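Local structure of beta-galactosidase/beta-glucuronidase (Faecalibacterium prausnitzii L2-6, 6MVF) at residues Q407-T412 with G441-I446; T107-H112 with T124-D129; P241-W246 with N252-V257; V598-N603 with L638-D643; V299-D304 with N310-E315. The protein binds flavin mononucleotide and is a family 2 glycoside hydrolase, characterised as a beta-glucuronidase of the human gut microbiome and probably cleaving beta-linked sugars. All coordinates share one frame; numbering follows the deposited sequence.

Contact 1: residues Q407-T412 with G441-I446; sequences QELVDT and GPMHRI
Leu409 and Met443 meet through methyl and sulfur: CD2 of Leu409 stands 3.8 Å from SD of Met443, and the thioether's terminal CE reaches the same methyl. The two side chains cross at about a right angle. On the leucine the touching branch is CD2. One helix position further on, Val410 turns CG2 to the loop, 4.2 Å from Met443 SD and 4.3 Å from CG of the Pro442 ring. That methyl touches both the sulfur and the proline's CG.

The thioether gets there by folding. Met443 leaves its backbone with CG opposite the carbonyl carbon and then bends twice (chi2 -45°, chi3 -74°), which brings SD and CE round to the helix. Residues 441-444 form a type I beta turn, closed by a weak bond from His444 N to Gly441 O, and this turn sets Pro442 and Met443 side by side. On the helix side, Leu409 also packs against Phe364 of a neighbouring loop.

Further out, His413 of the same helix and Ile431 and His433 of strand 428-433 also touch Met443. His444 is bonded through its two ring nitrogens to Pro438 O and Glu450 OE1, which fixes the far end of the turn.

No hydrogen bond links helix 407-412 to loop 441-446. The join of this barrel helix to the loop between strands 428-433 and 450-453 is thus apolar, resting on shape and dispersion, with a flexible thioether laid against the branched side chains of Leu409 and Val410.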
# COMPACT_ATOMS: atom_id res chain seq x y z
N GLN A 407 43.62 0.24 39.15
CA GLN A 407 44.05 -1.03 38.57
C GLN A 407 42.85 -1.88 38.15
O GLN A 407 42.86 -2.48 37.07
CB GLN A 407 44.93 -1.78 39.58
CG GLN A 407 45.38 -3.16 39.15
CD GLN A 407 46.14 -3.13 37.85
OE1 GLN A 407 45.94 -3.97 36.98
NE2 GLN A 407 47.02 -2.16 37.71
N GLU A 408 41.80 -1.92 38.99
CA GLU A 408 40.63 -2.73 38.67
C GLU A 408 40.01 -2.29 37.34
O GLU A 408 39.62 -3.14 36.52
CB GLU A 408 39.60 -2.62 39.80
CG GLU A 408 38.98 -3.94 40.25
CD GLU A 408 37.89 -3.73 41.32
OE1 GLU A 408 36.71 -4.09 41.06
OE2 GLU A 408 38.19 -3.19 42.41
N LEU A 409 39.91 -0.97 37.12
CA LEU A 409 39.35 -0.43 35.88
C LEU A 409 40.18 -0.84 34.67
O LEU A 409 39.63 -1.11 33.60
CB LEU A 409 39.26 1.10 35.98
CG LEU A 409 38.96 2.02 34.78
CD1 LEU A 409 38.74 3.42 35.30
CD2 LEU A 409 40.05 2.07 33.70
N VAL A 410 41.51 -0.81 34.80
CA VAL A 410 42.37 -1.13 33.67
C VAL A 410 42.23 -2.60 33.30
O VAL A 410 42.19 -2.95 32.11
CB VAL A 410 43.83 -0.74 33.99
CG1 VAL A 410 44.76 -1.24 32.90
CG2 VAL A 410 43.98 0.76 34.18
N ASP A 411 42.17 -3.48 34.30
CA ASP A 411 42.06 -4.91 34.03
C ASP A 411 40.77 -5.22 33.31
O ASP A 411 40.71 -6.12 32.47
CB ASP A 411 42.13 -5.71 35.33
CG ASP A 411 43.50 -5.65 35.97
OD1 ASP A 411 44.45 -5.24 35.27
OD2 ASP A 411 43.62 -6.02 37.16
N THR A 412 39.70 -4.49 33.64
CA THR A 412 38.43 -4.70 32.97
C THR A 412 38.55 -4.35 31.49
O THR A 412 37.98 -5.02 30.63
CB THR A 412 37.34 -3.90 33.67
OG1 THR A 412 37.21 -4.36 35.02
CG2 THR A 412 35.99 -4.05 32.96
N GLY A 441 50.19 6.47 29.28
CA GLY A 441 49.58 5.75 30.37
C GLY A 441 48.87 4.50 29.91
O GLY A 441 48.80 4.18 28.71
N PRO A 442 48.33 3.76 30.87
CA PRO A 442 47.78 2.44 30.57
C PRO A 442 46.45 2.46 29.83
O PRO A 442 45.95 1.37 29.51
CB PRO A 442 47.63 1.82 31.96
CG PRO A 442 47.33 3.01 32.83
CD PRO A 442 48.20 4.11 32.30
N MET A 443 45.85 3.62 29.57
CA MET A 443 44.61 3.63 28.79
C MET A 443 44.84 3.59 27.28
O MET A 443 43.89 3.34 26.53
CB MET A 443 43.74 4.85 29.15
CG MET A 443 43.18 4.82 30.58
SD MET A 443 42.50 3.22 31.09
CE MET A 443 40.96 3.20 30.14
N HIS A 444 46.06 3.79 26.81
CA HIS A 444 46.35 3.70 25.39
C HIS A 444 46.91 2.33 25.01
O HIS A 444 47.37 1.56 25.85
CB HIS A 444 47.31 4.81 25.00
CG HIS A 444 46.87 6.16 25.45
ND1 HIS A 444 45.80 6.81 24.89
CD2 HIS A 444 47.34 6.97 26.43
CE1 HIS A 444 45.63 7.98 25.49
NE2 HIS A 444 46.56 8.10 26.43
N ARG A 445 46.83 2.04 23.72
CA ARG A 445 47.35 0.80 23.14
C ARG A 445 46.64 -0.45 23.66
O ARG A 445 47.13 -1.57 23.45
CB ARG A 445 48.87 0.70 23.34
CG ARG A 445 49.54 2.01 22.96
CD ARG A 445 51.04 2.01 22.87
NE ARG A 445 51.44 3.17 22.07
CZ ARG A 445 51.46 4.42 22.54
NH1 ARG A 445 51.12 4.64 23.81
NH2 ARG A 445 51.80 5.44 21.77
N ILE A 446 45.50 -0.30 24.32
CA ILE A 446 44.68 -1.46 24.66
C ILE A 446 43.88 -1.93 23.46
O ILE A 446 43.86 -3.12 23.13
CB ILE A 446 43.75 -1.15 25.85
CG1 ILE A 446 44.53 -0.90 27.14
CG2 ILE A 446 42.76 -2.29 26.05
CD1 ILE A 446 43.64 -0.67 28.34

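Contact 2: residues T107-H112 with T124-D129; sequences TVATTH and TDLCRD
The contact includes one residue of a classic beta bulge: in the sugar-binding domain of the family 2 glycosidase, Ala109 and Thr110 both face Val102 across the outermost strand pair of a six-stranded antiparallel sheet. Strand 107-112 is the edge strand, and Leu126, from the loop between strands 119-122 and 131-139, packs against its beginning.

Leu126 supplies both of its methyls. CD1 meets CB of Ala109 at 3.7 Å and lies 4.0 Å from Ala109 CA, while CD2 reaches CG2 of Thr107 at 4.1 Å. The forked end of the leucine thus spans two residues of the strand that point toward the loop, and Val108 between them points away, offering only its carbonyl oxygen, 4.3 Å from CD1. Thr107 and Leu126 cross at about a right angle. The threonine's rotation, with OG1 beside the backbone N (chi1 -60°), presents the methyl to the leucine rather than the hydroxyl.

The loop is held by its own bonds. Cys127 N donates to Thr124 O at 3.1 Å, closing the turn that carries Leu126, and Leu126 O accepts from Asn105 ND2, just ahead of the strand. Val104 of the adjoining strand 99-104 also touches the leucine, and Ile123 touches Ala109.

No hydrogen bond crosses between the two segments, and none of the touching residues is fully buried. The contact is therefore a small apolar patch at the rim of the sheet: one leucine shields a little hydrocarbon of the edge strand, while polar anchoring of the loop comes from outside the contact, Asn105 among the partners.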
# COMPACT_ATOMS: atom_id res chain seq x y z
N THR A 107 4.77 -17.27 38.13
CA THR A 107 6.10 -17.83 38.33
C THR A 107 7.17 -17.06 37.54
O THR A 107 6.95 -16.70 36.38
CB THR A 107 6.10 -19.30 37.89
OG1 THR A 107 5.16 -20.03 38.68
CG2 THR A 107 7.48 -19.92 38.03
N VAL A 108 8.32 -16.82 38.18
CA VAL A 108 9.43 -16.14 37.49
C VAL A 108 9.90 -17.00 36.32
O VAL A 108 10.20 -18.18 36.48
CB VAL A 108 10.60 -15.86 38.45
CG1 VAL A 108 11.74 -15.20 37.70
CG2 VAL A 108 10.18 -14.96 39.59
N ALA A 109 9.94 -16.40 35.13
CA ALA A 109 10.49 -17.05 33.95
C ALA A 109 11.95 -16.68 33.70
O ALA A 109 12.71 -17.53 33.24
CB ALA A 109 9.66 -16.72 32.71
N THR A 110 12.35 -15.45 34.03
CA THR A 110 13.73 -15.00 33.87
C THR A 110 13.87 -13.61 34.47
O THR A 110 12.88 -12.91 34.71
CB THR A 110 14.15 -15.00 32.38
OG1 THR A 110 15.58 -15.00 32.30
CG2 THR A 110 13.60 -13.79 31.62
N THR A 111 15.13 -13.22 34.72
CA THR A 111 15.50 -11.86 35.09
C THR A 111 16.65 -11.39 34.21
O THR A 111 17.42 -12.19 33.67
CB THR A 111 15.94 -11.72 36.55
OG1 THR A 111 17.05 -12.60 36.79
CG2 THR A 111 14.80 -12.05 37.50
N HIS A 112 16.77 -10.08 34.07
CA HIS A 112 17.75 -9.55 33.14
C HIS A 112 18.22 -8.18 33.59
O HIS A 112 17.44 -7.38 34.11
CB HIS A 112 17.18 -9.45 31.73
CG HIS A 112 18.19 -8.99 30.72
ND1 HIS A 112 18.36 -7.66 30.40
CD2 HIS A 112 19.07 -9.68 29.97
CE1 HIS A 112 19.31 -7.56 29.48
NE2 HIS A 112 19.75 -8.77 29.20
N THR A 124 7.47 -22.29 28.06
CA THR A 124 6.63 -23.40 27.63
C THR A 124 5.84 -23.99 28.79
O THR A 124 4.60 -24.05 28.77
CB THR A 124 7.49 -24.50 26.97
OG1 THR A 124 8.23 -23.95 25.88
CG2 THR A 124 6.62 -25.66 26.48
N ASP A 125 6.57 -24.44 29.82
CA ASP A 125 6.02 -25.13 30.98
C ASP A 125 5.26 -24.22 31.95
O ASP A 125 4.57 -24.73 32.83
CB ASP A 125 7.15 -25.86 31.71
CG ASP A 125 7.86 -26.90 30.82
OD1 ASP A 125 7.16 -27.64 30.08
OD2 ASP A 125 9.11 -26.96 30.86
N LEU A 126 5.35 -22.90 31.80
CA LEU A 126 4.51 -21.99 32.58
C LEU A 126 3.21 -21.64 31.86
O LEU A 126 2.43 -20.83 32.36
CB LEU A 126 5.29 -20.72 32.91
CG LEU A 126 6.76 -21.01 33.24
CD1 LEU A 126 7.57 -19.71 33.44
CD2 LEU A 126 6.88 -21.92 34.45
N CYS A 127 2.94 -22.27 30.71
CA CYS A 127 1.80 -21.93 29.88
C CYS A 127 0.68 -22.94 30.05
O CYS A 127 0.91 -24.15 30.12
CB CYS A 127 2.21 -21.89 28.40
SG CYS A 127 3.17 -20.44 27.91
N ARG A 128 -0.54 -22.42 30.11
CA ARG A 128 -1.75 -23.22 30.03
C ARG A 128 -2.51 -22.82 28.77
O ARG A 128 -2.29 -21.76 28.19
CB ARG A 128 -2.63 -23.01 31.27
CG ARG A 128 -3.23 -21.64 31.34
CD ARG A 128 -3.14 -21.06 32.73
NE ARG A 128 -3.73 -19.73 32.74
CZ ARG A 128 -3.91 -18.99 33.83
NH1 ARG A 128 -3.54 -19.43 35.02
NH2 ARG A 128 -4.48 -17.79 33.71
N ASP A 129 -3.40 -23.70 28.33
CA ASP A 129 -4.25 -23.36 27.20
C ASP A 129 -5.15 -22.17 27.54
O ASP A 129 -5.44 -21.87 28.70
CB ASP A 129 -5.11 -24.56 26.80
CG ASP A 129 -4.28 -25.83 26.67
OD1 ASP A 129 -3.13 -25.82 27.18
OD2 ASP A 129 -4.78 -26.81 26.07

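Contact 3: residues P241-W246 with N252-V257; sequences PDAELW and NLYTVV
Tyr254 turns the edge of its ring to the backbone of Glu244, its CE1 3.4 Å from Glu244 O, and its hydroxyl oxygen OH accepts a nearly straight bond from Glu244 N (2.7 Å, 174° at the hydrogen). That oxygen also lies 3.4 Å from CA of Ala243, so the phenol end lies beside the peptide between the two residues.

Asn252 makes the second direct bond. Its ND2 donates to Leu245 O at 2.8 Å, the acceptor lying close to the amide plane, while the donor is tilted 21° from the carbonyl plane. The Glu244 side chain crosses that of Asn252 at about a right angle; Glu244 OE1 and Asn252 OD1, two acceptors, make no bond, and Glu244 OE2 has a weak one with Tyr220 OH.

These bonds tie the loop after strand 236-240 to the start of strand 254-262 within the family 2 beta domain. A water donates to both Glu244 O and Asn252 O, bridging the two backbones at the edge of the tyrosine ring.

Trp246 takes the other end. With CG opposite its backbone N (chi1 -175°), the indole runs alongside Leu253, Trp246 CD1 meeting Leu253 CD2 at 3.8 Å, and Asn252 O sits in the ring plane at the edge. Trp246 NE1 is bonded to Asp348 O of the barrel, and Asp242 forms a salt bridge with Lys646 of the second subunit.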
# COMPACT_ATOMS: atom_id res chain seq x y z
N PRO A 241 30.57 -16.42 -6.39
CA PRO A 241 31.39 -15.76 -7.41
C PRO A 241 30.87 -14.35 -7.69
O PRO A 241 29.71 -14.02 -7.45
CB PRO A 241 31.24 -16.66 -8.63
CG PRO A 241 29.92 -17.30 -8.45
CD PRO A 241 29.68 -17.45 -6.97
N ASP A 242 31.78 -13.52 -8.19
CA ASP A 242 31.45 -12.16 -8.64
C ASP A 242 30.68 -11.39 -7.57
O ASP A 242 29.60 -10.85 -7.81
CB ASP A 242 30.65 -12.22 -9.94
CG ASP A 242 31.40 -12.94 -11.05
OD1 ASP A 242 32.60 -12.62 -11.26
OD2 ASP A 242 30.78 -13.82 -11.71
N ALA A 243 31.25 -11.35 -6.37
CA ALA A 243 30.55 -10.76 -5.24
C ALA A 243 30.38 -9.26 -5.41
O ALA A 243 31.29 -8.56 -5.87
CB ALA A 243 31.31 -11.05 -3.95
N GLU A 244 29.20 -8.75 -5.08
CA GLU A 244 28.97 -7.32 -5.00
C GLU A 244 29.35 -6.86 -3.59
O GLU A 244 28.69 -7.23 -2.62
CB GLU A 244 27.52 -6.98 -5.34
CG GLU A 244 27.29 -6.91 -6.83
CD GLU A 244 25.84 -6.62 -7.18
OE1 GLU A 244 25.44 -5.42 -7.16
OE2 GLU A 244 25.11 -7.59 -7.45
N LEU A 245 30.42 -6.08 -3.48
CA LEU A 245 30.89 -5.69 -2.16
C LEU A 245 29.97 -4.65 -1.53
O LEU A 245 29.25 -3.92 -2.22
CB LEU A 245 32.32 -5.15 -2.24
CG LEU A 245 33.31 -6.09 -2.92
CD1 LEU A 245 34.70 -5.51 -2.88
CD2 LEU A 245 33.27 -7.45 -2.26
N TRP A 246 30.02 -4.61 -0.19
CA TRP A 246 29.33 -3.61 0.62
C TRP A 246 30.25 -2.41 0.91
O TRP A 246 31.40 -2.59 1.32
CB TRP A 246 28.85 -4.25 1.93
CG TRP A 246 28.02 -3.34 2.79
CD1 TRP A 246 26.66 -3.28 2.83
CD2 TRP A 246 28.49 -2.34 3.71
NE1 TRP A 246 26.25 -2.31 3.72
CE2 TRP A 246 27.35 -1.72 4.27
CE3 TRP A 246 29.75 -1.91 4.12
CZ2 TRP A 246 27.45 -0.70 5.22
CZ3 TRP A 246 29.85 -0.91 5.06
CH2 TRP A 246 28.70 -0.31 5.60
N ASN A 252 25.62 -2.95 -0.83
CA ASN A 252 25.05 -4.18 -1.39
C ASN A 252 24.90 -5.25 -0.33
O ASN A 252 25.83 -5.53 0.44
CB ASN A 252 25.92 -4.70 -2.53
CG ASN A 252 25.98 -3.74 -3.72
OD1 ASN A 252 24.96 -3.45 -4.34
ND2 ASN A 252 27.17 -3.27 -4.04
N LEU A 253 23.73 -5.88 -0.28
CA LEU A 253 23.45 -6.86 0.76
C LEU A 253 23.11 -8.21 0.14
O LEU A 253 22.41 -8.29 -0.87
CB LEU A 253 22.29 -6.39 1.66
CG LEU A 253 22.62 -5.17 2.50
CD1 LEU A 253 21.38 -4.62 3.19
CD2 LEU A 253 23.66 -5.53 3.52
N TYR A 254 23.63 -9.27 0.75
CA TYR A 254 23.18 -10.63 0.52
C TYR A 254 22.31 -11.08 1.69
O TYR A 254 22.33 -10.50 2.78
CB TYR A 254 24.37 -11.58 0.34
CG TYR A 254 25.15 -11.28 -0.92
CD1 TYR A 254 26.06 -10.22 -0.98
CD2 TYR A 254 24.97 -12.05 -2.06
CE1 TYR A 254 26.76 -9.96 -2.14
CE2 TYR A 254 25.67 -11.79 -3.20
CZ TYR A 254 26.56 -10.75 -3.25
OH TYR A 254 27.23 -10.52 -4.42
N THR A 255 21.52 -12.13 1.46
CA THR A 255 20.66 -12.71 2.47
C THR A 255 21.06 -14.17 2.66
O THR A 255 20.95 -14.97 1.72
CB THR A 255 19.18 -12.59 2.09
OG1 THR A 255 18.84 -11.21 1.93
CG2 THR A 255 18.31 -13.21 3.16
N VAL A 256 21.51 -14.51 3.85
CA VAL A 256 21.76 -15.91 4.20
C VAL A 256 20.51 -16.45 4.87
O VAL A 256 20.03 -15.89 5.85
CB VAL A 256 23.00 -16.04 5.10
CG1 VAL A 256 23.27 -17.51 5.42
CG2 VAL A 256 24.22 -15.41 4.42
N VAL A 257 19.97 -17.53 4.31
CA VAL A 257 18.78 -18.19 4.83
C VAL A 257 19.20 -19.55 5.35
O VAL A 257 20.01 -20.24 4.71
CB VAL A 257 17.71 -18.31 3.73
CG1 VAL A 257 16.48 -19.08 4.25
CG2 VAL A 257 17.33 -16.91 3.20
O HOH W 1 27.87 -7.17 -0.01

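Contact 4: residues V598-N603 with L638-D643; sequences VKVYSN and LMAVAD
Val598 starts the row: its CG2, beside the backbone N, comes to 4.2 Å from CD1 of Leu638, a loose touch in which one branch of each side chain takes part. Lys599 faces the other way, to a salt bridge with Glu515. Val600 then closes in on Ala640. The alanine CB lies 3.9 Å from Val600 CG2 and 4.2 Å from CG1, so both valine methyls touch it. Tyr601 again faces away and shares Glu515 with the lysine, through a hydrogen bond from its hydroxyl group. Ser602 ends the row, its OG 3.9 Å from CB of Ala642. This hydroxyl lies opposite the backbone N (chi1 -176°) and has its polar partners elsewhere, in Met580 O and Gln604 N.

The matched spacing follows from two strands running nearly the same way, 24° apart, with Val600 CA 7.5 Å from Ala640 CA and no hydrogen bond between the segments.

Such face-to-face packing is that of a beta sandwich. Strand 596-602 lies in the middle of one sheet, between 581-583 and 624-629, and strand 635-641 in the other, between 646-654 and 606-611; Ile583, Val581 and Leu609 fill in around the row.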
# COMPACT_ATOMS: atom_id res chain seq x y z
N VAL A 598 26.25 38.33 5.59
CA VAL A 598 25.38 37.27 5.10
C VAL A 598 26.28 36.11 4.68
O VAL A 598 27.02 36.22 3.70
CB VAL A 598 24.50 37.74 3.95
CG1 VAL A 598 23.72 36.60 3.39
CG2 VAL A 598 23.57 38.88 4.41
N LYS A 599 26.24 35.02 5.42
CA LYS A 599 27.12 33.90 5.14
C LYS A 599 26.39 32.85 4.31
O LYS A 599 25.20 32.59 4.54
CB LYS A 599 27.62 33.28 6.43
CG LYS A 599 28.91 32.51 6.28
CD LYS A 599 29.19 31.74 7.55
CE LYS A 599 28.90 32.55 8.78
NZ LYS A 599 29.97 32.29 9.79
N VAL A 600 27.09 32.27 3.33
CA VAL A 600 26.55 31.21 2.49
C VAL A 600 27.46 29.98 2.57
O VAL A 600 28.69 30.09 2.50
CB VAL A 600 26.37 31.65 1.02
CG1 VAL A 600 25.79 30.52 0.22
CG2 VAL A 600 25.47 32.85 0.93
N TYR A 601 26.84 28.82 2.72
CA TYR A 601 27.50 27.52 2.61
C TYR A 601 27.10 26.87 1.29
O TYR A 601 25.92 26.90 0.91
CB TYR A 601 27.11 26.61 3.77
CG TYR A 601 27.36 27.22 5.11
CD1 TYR A 601 28.56 27.88 5.38
CD2 TYR A 601 26.41 27.16 6.12
CE1 TYR A 601 28.81 28.43 6.61
CE2 TYR A 601 26.65 27.72 7.37
CZ TYR A 601 27.86 28.35 7.60
OH TYR A 601 28.13 28.92 8.82
N SER A 602 28.07 26.28 0.59
CA SER A 602 27.78 25.63 -0.68
C SER A 602 28.87 24.61 -0.99
O SER A 602 30.03 24.81 -0.66
CB SER A 602 27.67 26.65 -1.81
OG SER A 602 27.29 25.98 -3.00
N ASN A 603 28.47 23.51 -1.64
CA ASN A 603 29.46 22.62 -2.23
C ASN A 603 29.79 23.00 -3.67
O ASN A 603 30.57 22.31 -4.32
CB ASN A 603 29.02 21.15 -2.11
CG ASN A 603 27.66 20.87 -2.69
OD1 ASN A 603 27.12 21.65 -3.49
ND2 ASN A 603 27.09 19.74 -2.31
N LEU A 638 17.26 38.14 0.16
CA LEU A 638 18.62 37.68 -0.07
C LEU A 638 18.55 36.41 -0.91
O LEU A 638 17.92 35.42 -0.51
CB LEU A 638 19.38 37.44 1.23
CG LEU A 638 19.94 38.64 2.02
CD1 LEU A 638 20.94 39.41 1.21
CD2 LEU A 638 18.83 39.56 2.47
N MET A 639 19.15 36.46 -2.09
CA MET A 639 19.19 35.31 -2.99
C MET A 639 20.63 34.96 -3.31
O MET A 639 21.38 35.81 -3.82
CB MET A 639 18.40 35.58 -4.27
CG MET A 639 18.40 34.36 -5.18
SD MET A 639 17.40 34.57 -6.63
CE MET A 639 18.28 35.84 -7.53
N ALA A 640 21.02 33.73 -3.02
CA ALA A 640 22.35 33.22 -3.34
C ALA A 640 22.22 32.26 -4.51
O ALA A 640 21.43 31.31 -4.46
CB ALA A 640 23.01 32.56 -2.14
N VAL A 641 22.99 32.52 -5.57
CA VAL A 641 22.99 31.74 -6.80
C VAL A 641 24.33 31.02 -6.87
O VAL A 641 25.38 31.64 -7.07
CB VAL A 641 22.78 32.62 -8.04
CG1 VAL A 641 22.88 31.78 -9.30
CG2 VAL A 641 21.43 33.31 -7.97
N ALA A 642 24.30 29.71 -6.68
CA ALA A 642 25.49 28.91 -6.92
C ALA A 642 25.46 28.52 -8.39
O ALA A 642 25.26 29.39 -9.24
CB ALA A 642 25.54 27.70 -5.99
N ASP A 643 25.61 27.25 -8.73
CA ASP A 643 25.62 26.93 -10.15
C ASP A 643 24.21 26.58 -10.61
O ASP A 643 23.54 27.41 -11.23
CB ASP A 643 26.61 25.81 -10.44
CG ASP A 643 26.69 25.47 -11.92
OD1 ASP A 643 27.16 24.36 -12.27
OD2 ASP A 643 26.28 26.32 -12.74

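Contact 5: residues V299-D304 with N310-E315; sequences VSRHQD and NALTVE
The guanidinium of Arg301 carries CA of Gln303 over one face, 4.3 Å above its centre. The Leu312 and Arg301 side chains point at each other, with Leu312 CD2 3.4 Å from Arg301 NH2, oblique to the plane. The amides of Gln303 and Asn310 are the other flat groups. Their side chains run side by side, pointing the same way, with CG of Gln303 3.8 Å from CB of Asn310, but the amide planes stand 84° apart and do not stack.

Gln303 O gathers much of the rest. Asn310 CA offers it a CA-H...O contact at 3.3 Å, and Leu312 CD1 lies 3.5 Å away. A water donates to this oxygen and, at 2.8 Å, to Asn310 O, so the two backbones are joined through a single water with no direct hydrogen bond between the segments. Leu312 also reaches the backbone of Asp304, where CD1 lies 3.8 Å from C.

Bending of the arginine chain at chi2 (-109°) swings its head to Leu312, where NH2 has its charged partner in Asp320 and a further bond to His317 ND1. Gln303 OE1 is held by Arg161, and Asp304 OD2 by Gly539 N and Tyr156 OH, which anchors the loop to other parts of the chain. An inverse gamma turn centred on Ala311 redirects the chain before Thr313, the N-cap residue of the next helix.

The whole forms the strand-to-helix connection of a beta-alpha-beta unit, in which strand 292-300, helix 314-327 and strand 331-334 belong to the TIM barrel.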
# COMPACT_ATOMS: atom_id res chain seq x y z
N VAL A 299 28.81 11.52 12.54
CA VAL A 299 28.06 12.05 13.67
C VAL A 299 27.80 10.93 14.66
O VAL A 299 27.95 9.75 14.36
CB VAL A 299 26.72 12.70 13.20
CG1 VAL A 299 26.96 13.76 12.15
CG2 VAL A 299 25.78 11.67 12.64
N SER A 300 27.42 11.31 15.87
CA SER A 300 26.85 10.40 16.85
C SER A 300 25.35 10.61 16.89
O SER A 300 24.84 11.63 16.42
CB SER A 300 27.45 10.64 18.24
OG SER A 300 28.84 10.33 18.23
N ARG A 301 24.63 9.63 17.44
CA ARG A 301 23.17 9.64 17.45
C ARG A 301 22.68 8.95 18.71
O ARG A 301 23.02 7.79 18.94
CB ARG A 301 22.62 8.94 16.20
CG ARG A 301 21.09 8.95 16.04
CD ARG A 301 20.47 7.57 16.26
NE ARG A 301 19.01 7.60 16.15
CZ ARG A 301 18.20 6.56 16.35
NH1 ARG A 301 18.69 5.37 16.68
NH2 ARG A 301 16.89 6.70 16.21
N HIS A 302 21.89 9.66 19.52
CA HIS A 302 21.18 9.08 20.65
C HIS A 302 19.81 8.56 20.18
O HIS A 302 19.37 8.84 19.06
CB HIS A 302 21.04 10.11 21.76
CG HIS A 302 22.07 9.99 22.84
ND1 HIS A 302 22.26 8.83 23.56
CD2 HIS A 302 22.95 10.89 23.33
CE1 HIS A 302 23.23 9.02 24.43
NE2 HIS A 302 23.66 10.26 24.33
N GLN A 303 19.12 7.78 21.04
CA GLN A 303 17.93 7.04 20.60
C GLN A 303 16.60 7.64 21.11
O GLN A 303 15.62 6.91 21.31
CB GLN A 303 18.05 5.57 20.99
CG GLN A 303 17.84 5.27 22.45
CD GLN A 303 17.93 3.78 22.76
OE1 GLN A 303 17.89 2.94 21.86
NE2 GLN A 303 18.04 3.44 24.04
N ASP A 304 16.50 8.95 21.25
CA ASP A 304 15.30 9.55 21.79
C ASP A 304 14.73 10.57 20.81
O ASP A 304 15.38 10.95 19.83
CB ASP A 304 15.56 10.18 23.17
CG ASP A 304 16.62 11.31 23.16
OD1 ASP A 304 17.26 11.56 22.11
OD2 ASP A 304 16.79 11.95 24.21
N ASN A 310 12.79 7.37 24.68
CA ASN A 310 13.46 6.47 23.76
C ASN A 310 12.50 5.44 23.13
O ASN A 310 12.95 4.42 22.58
CB ASN A 310 14.61 5.76 24.48
CG ASN A 310 14.15 5.01 25.71
OD1 ASN A 310 12.96 4.97 26.02
ND2 ASN A 310 15.10 4.39 26.42
N ALA A 311 11.19 5.70 23.18
CA ALA A 311 10.21 4.74 22.68
C ALA A 311 9.86 5.08 21.22
O ALA A 311 8.80 5.60 20.88
CB ALA A 311 9.00 4.70 23.60
N LEU A 312 10.81 4.75 20.34
CA LEU A 312 10.76 5.14 18.94
C LEU A 312 10.19 4.02 18.09
O LEU A 312 10.31 2.83 18.41
CB LEU A 312 12.16 5.52 18.44
CG LEU A 312 12.61 6.99 18.56
CD1 LEU A 312 12.50 7.59 19.96
CD2 LEU A 312 14.02 7.15 18.04
N THR A 313 9.55 4.40 17.00
CA THR A 313 9.08 3.41 16.05
C THR A 313 10.15 3.15 14.99
O THR A 313 11.17 3.84 14.90
CB THR A 313 7.79 3.89 15.39
OG1 THR A 313 8.06 5.01 14.55
CG2 THR A 313 6.78 4.30 16.45
N VAL A 314 9.90 2.13 14.18
CA VAL A 314 10.78 1.81 13.06
C VAL A 314 10.89 3.01 12.10
O VAL A 314 11.97 3.29 11.56
CB VAL A 314 10.29 0.52 12.36
CG1 VAL A 314 8.97 0.76 11.59
CG2 VAL A 314 11.35 -0.04 11.43
N GLU A 315 9.78 3.73 11.88
CA GLU A 315 9.83 4.92 11.04
C GLU A 315 10.72 5.98 11.65
O GLU A 315 11.40 6.73 10.93
CB GLU A 315 8.44 5.51 10.81
CG GLU A 315 7.50 4.64 10.05
CD GLU A 315 6.84 3.59 10.92
OE1 GLU A 315 6.68 3.82 12.15
OE2 GLU A 315 6.48 2.52 10.37
O HOH W 2 14.97 4.41 20.57

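In the fold
Contact 5 is wholly buried and contacts 4 and 1 largely so, whereas contact 3 is partly exposed and contact 2 lies at the surface. Contacts 1 and 5 share the TIM barrel, their centres about 31 Å apart, but hold different elements: one joins a helix to a loop by hydrocarbon and sulfur, the other leads a strand into its helix with water and polar groups. Contacts 2 and 4, on opposite sides of the chain's centre, belong to separate beta domains and are mainly apolar. Contact 3 alone has direct hydrogen bonds between its segments, and like contact 5 it uses a bridging water to join backbones close in sequence.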